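Local coordinates for inositol dehydrogenase (Lactobacillus casei, PDB 4MKX) that oxidises scyllo-inositol as an NAD-dependent dehydrogenase of the Gfo/Idh/MocA family, built on a Rossmann fold, at the interface of chains A and B. Residues are numbered along the deposited sequence; one frame, centred on the assembly and turned at random. Chains: chain A/B, Inositol dehydrogenase.

The interface of chains A and B. Residues chain A 146, 149-150, 153, 272-274; chain B 281-283, 285, 294.
The hydroxyl OG of A:Ser146 accepts a hydrogen bond from the backbone N of B:Leu282 at 3.0 Å, with 161° at the hydrogen. OG lies anti to the carbonyl carbon of its own residue (chi1 -64°), which points it from helix 145-155 towards chain B. One turn along, the amide nitrogen ND2 of B:Asn281 sits above one face of the ring, towards the rim, 3.4 Å from CG of A:Tyr149. The amide and ring planes are 63° apart. The other end of this amide is tied down within chain B: OD1 of B:Asn281 accepts a hydrogen bond from the backbone N of B:Val283 at 2.9 Å, with the donor above the carbonyl plane. This bond should limit rotation of the amide. B:Val283 turns CG2 towards A:Ser146 and the ring atom CD2 of A:Tyr149, 3.8 Å from the latter. CB of B:Pro294 packs 3.5 Å from the phenol OH of A:Tyr149. An alanine in place of A:Tyr149 would probably leave the B:Asn281 amide without its ring face and open a gap beside B:Val283 and B:Pro294. Further along the helix, A:Leu153 CD1 meets B:Val285 CG2 at 4.0 Å. Strands 271-274 of chain A and 283-287 of chain B pair antiparallel, matching A:Leu272 with B:Val285 and A:Ile274 with B:Val283. In the deposited four-copy assembly, this part of a two-fold interface joins strands edge to edge, backed by a helix, and is likely to hold subunits together if that assembly is biological.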
loop_
_atom_site.group_PDB
_atom_site.type_symbol
_atom_site.label_atom_id
_atom_site.label_comp_id
_atom_site.label_asym_id
_atom_site.label_seq_id
_atom_site.Cartn_x
_atom_site.Cartn_y
_atom_site.Cartn_z
ATOM N N SER A 146 -11.556 -12.419 -5.321
ATOM C CA SER A 146 -10.315 -11.849 -5.853
ATOM C C SER A 146 -9.709 -12.734 -6.949
ATOM O O SER A 146 -9.235 -12.238 -7.978
ATOM C CB SER A 146 -9.298 -11.541 -4.735
ATOM O OG SER A 146 -9.811 -10.532 -3.876
ATOM N N TYR A 149 -11.802 -12.257 -10.063
ATOM C CA TYR A 149 -11.516 -10.975 -10.698
ATOM C C TYR A 149 -10.252 -11.076 -11.548
ATOM O O TYR A 149 -10.202 -10.563 -12.669
ATOM C CB TYR A 149 -11.384 -9.858 -9.638
ATOM C CG TYR A 149 -11.105 -8.482 -10.215
ATOM C CD1 TYR A 149 -12.145 -7.647 -10.614
ATOM C CD2 TYR A 149 -9.803 -8.019 -10.347
ATOM C CE1 TYR A 149 -11.883 -6.390 -11.145
ATOM C CE2 TYR A 149 -9.533 -6.768 -10.871
ATOM C CZ TYR A 149 -10.580 -5.959 -11.265
ATOM O OH TYR A 149 -10.304 -4.714 -11.788
ATOM N N ALA A 150 -9.224 -11.737 -11.020
ATOM C CA ALA A 150 -7.977 -11.923 -11.763
ATOM C C ALA A 150 -8.177 -12.825 -12.971
ATOM O O ALA A 150 -7.595 -12.589 -14.029
ATOM C CB ALA A 150 -6.888 -12.488 -10.860
ATOM N N LEU A 153 -9.663 -10.792 -15.783
ATOM C CA LEU A 153 -8.642 -10.015 -16.486
ATOM C C LEU A 153 -7.831 -10.885 -17.442
ATOM O O LEU A 153 -7.556 -10.490 -18.576
ATOM C CB LEU A 153 -7.695 -9.324 -15.495
ATOM C CG LEU A 153 -8.333 -8.247 -14.626
ATOM C CD1 LEU A 153 -7.281 -7.645 -13.712
ATOM C CD2 LEU A 153 -8.942 -7.199 -15.517
ATOM N N LEU A 272 -0.012 -9.430 -12.317
ATOM C CA LEU A 272 -0.915 -9.129 -11.221
ATOM C C LEU A 272 -0.597 -10.007 -10.033
ATOM O O LEU A 272 0.015 -11.072 -10.178
ATOM C CB LEU A 272 -2.375 -9.252 -11.649
ATOM C CG LEU A 272 -2.824 -10.576 -12.220
ATOM C CD1 LEU A 272 -3.250 -11.495 -11.082
ATOM C CD2 LEU A 272 -3.992 -10.406 -13.211
ATOM N N ARG A 273 -0.978 -9.528 -8.851
ATOM C CA ARG A 273 -0.845 -10.307 -7.639
ATOM C C ARG A 273 -2.177 -10.339 -6.928
ATOM O O ARG A 273 -2.875 -9.338 -6.835
ATOM C CB ARG A 273 0.241 -9.716 -6.725
ATOM C CG ARG A 273 1.628 -9.897 -7.292
ATOM C CD ARG A 273 2.686 -9.277 -6.405
ATOM N NE ARG A 273 4.012 -9.657 -6.875
ATOM C CZ ARG A 273 5.133 -9.024 -6.555
ATOM N NH1 ARG A 273 5.086 -7.955 -5.778
ATOM N NH2 ARG A 273 6.296 -9.451 -7.032
ATOM N N ILE A 274 -2.531 -11.518 -6.455
ATOM C CA ILE A 274 -3.718 -11.701 -5.649
ATOM C C ILE A 274 -3.229 -11.852 -4.217
ATOM O O ILE A 274 -2.507 -12.793 -3.903
ATOM C CB ILE A 274 -4.463 -12.954 -6.096
ATOM C CG1 ILE A 274 -4.787 -12.830 -7.588
ATOM C CG2 ILE A 274 -5.713 -13.153 -5.255
ATOM C CD1 ILE A 274 -4.855 -14.154 -8.303
ATOM N N ASN B 281 -10.767 -5.113 -3.824
ATOM C CA ASN B 281 -10.517 -6.520 -3.522
ATOM C C ASN B 281 -9.031 -6.688 -3.217
ATOM O O ASN B 281 -8.372 -5.703 -2.908
ATOM C CB ASN B 281 -10.946 -7.407 -4.687
ATOM C CG ASN B 281 -10.315 -7.002 -6.010
ATOM O OD1 ASN B 281 -9.208 -6.472 -6.056
ATOM N ND2 ASN B 281 -11.047 -7.230 -7.096
ATOM N N LEU B 282 -8.508 -7.911 -3.320
ATOM C CA LEU B 282 -7.103 -8.153 -2.975
ATOM C C LEU B 282 -6.183 -8.199 -4.191
ATOM O O LEU B 282 -5.044 -8.651 -4.074
ATOM C CB LEU B 282 -6.950 -9.470 -2.184
ATOM C CG LEU B 282 -7.688 -9.466 -0.844
ATOM C CD1 LEU B 282 -7.754 -10.868 -0.259
ATOM C CD2 LEU B 282 -6.943 -8.528 0.087
ATOM N N VAL B 283 -6.661 -7.702 -5.333
ATOM C CA VAL B 283 -5.870 -7.741 -6.575
ATOM C C VAL B 283 -5.100 -6.452 -6.850
ATOM O O VAL B 283 -5.654 -5.346 -6.844
ATOM C CB VAL B 283 -6.744 -8.077 -7.818
ATOM C CG1 VAL B 283 -5.858 -8.155 -9.076
ATOM C CG2 VAL B 283 -7.506 -9.392 -7.613
ATOM N N VAL B 285 -2.647 -4.795 -9.825
ATOM C CA VAL B 285 -2.306 -4.925 -11.238
ATOM C C VAL B 285 -1.078 -4.080 -11.526
ATOM O O VAL B 285 -0.950 -2.963 -11.033
ATOM C CB VAL B 285 -3.475 -4.440 -12.114
ATOM C CG1 VAL B 285 -3.125 -4.567 -13.603
ATOM C CG2 VAL B 285 -4.735 -5.236 -11.810
ATOM N N PRO B 294 -7.538 -1.605 -8.116
ATOM C CA PRO B 294 -8.910 -1.259 -8.515
ATOM C C PRO B 294 -9.738 -0.830 -7.304
ATOM O O PRO B 294 -9.443 -1.253 -6.186
ATOM C CB PRO B 294 -9.459 -2.571 -9.087
ATOM C CG PRO B 294 -8.468 -3.646 -8.687
ATOM C CD PRO B 294 -7.152 -2.971 -8.504
#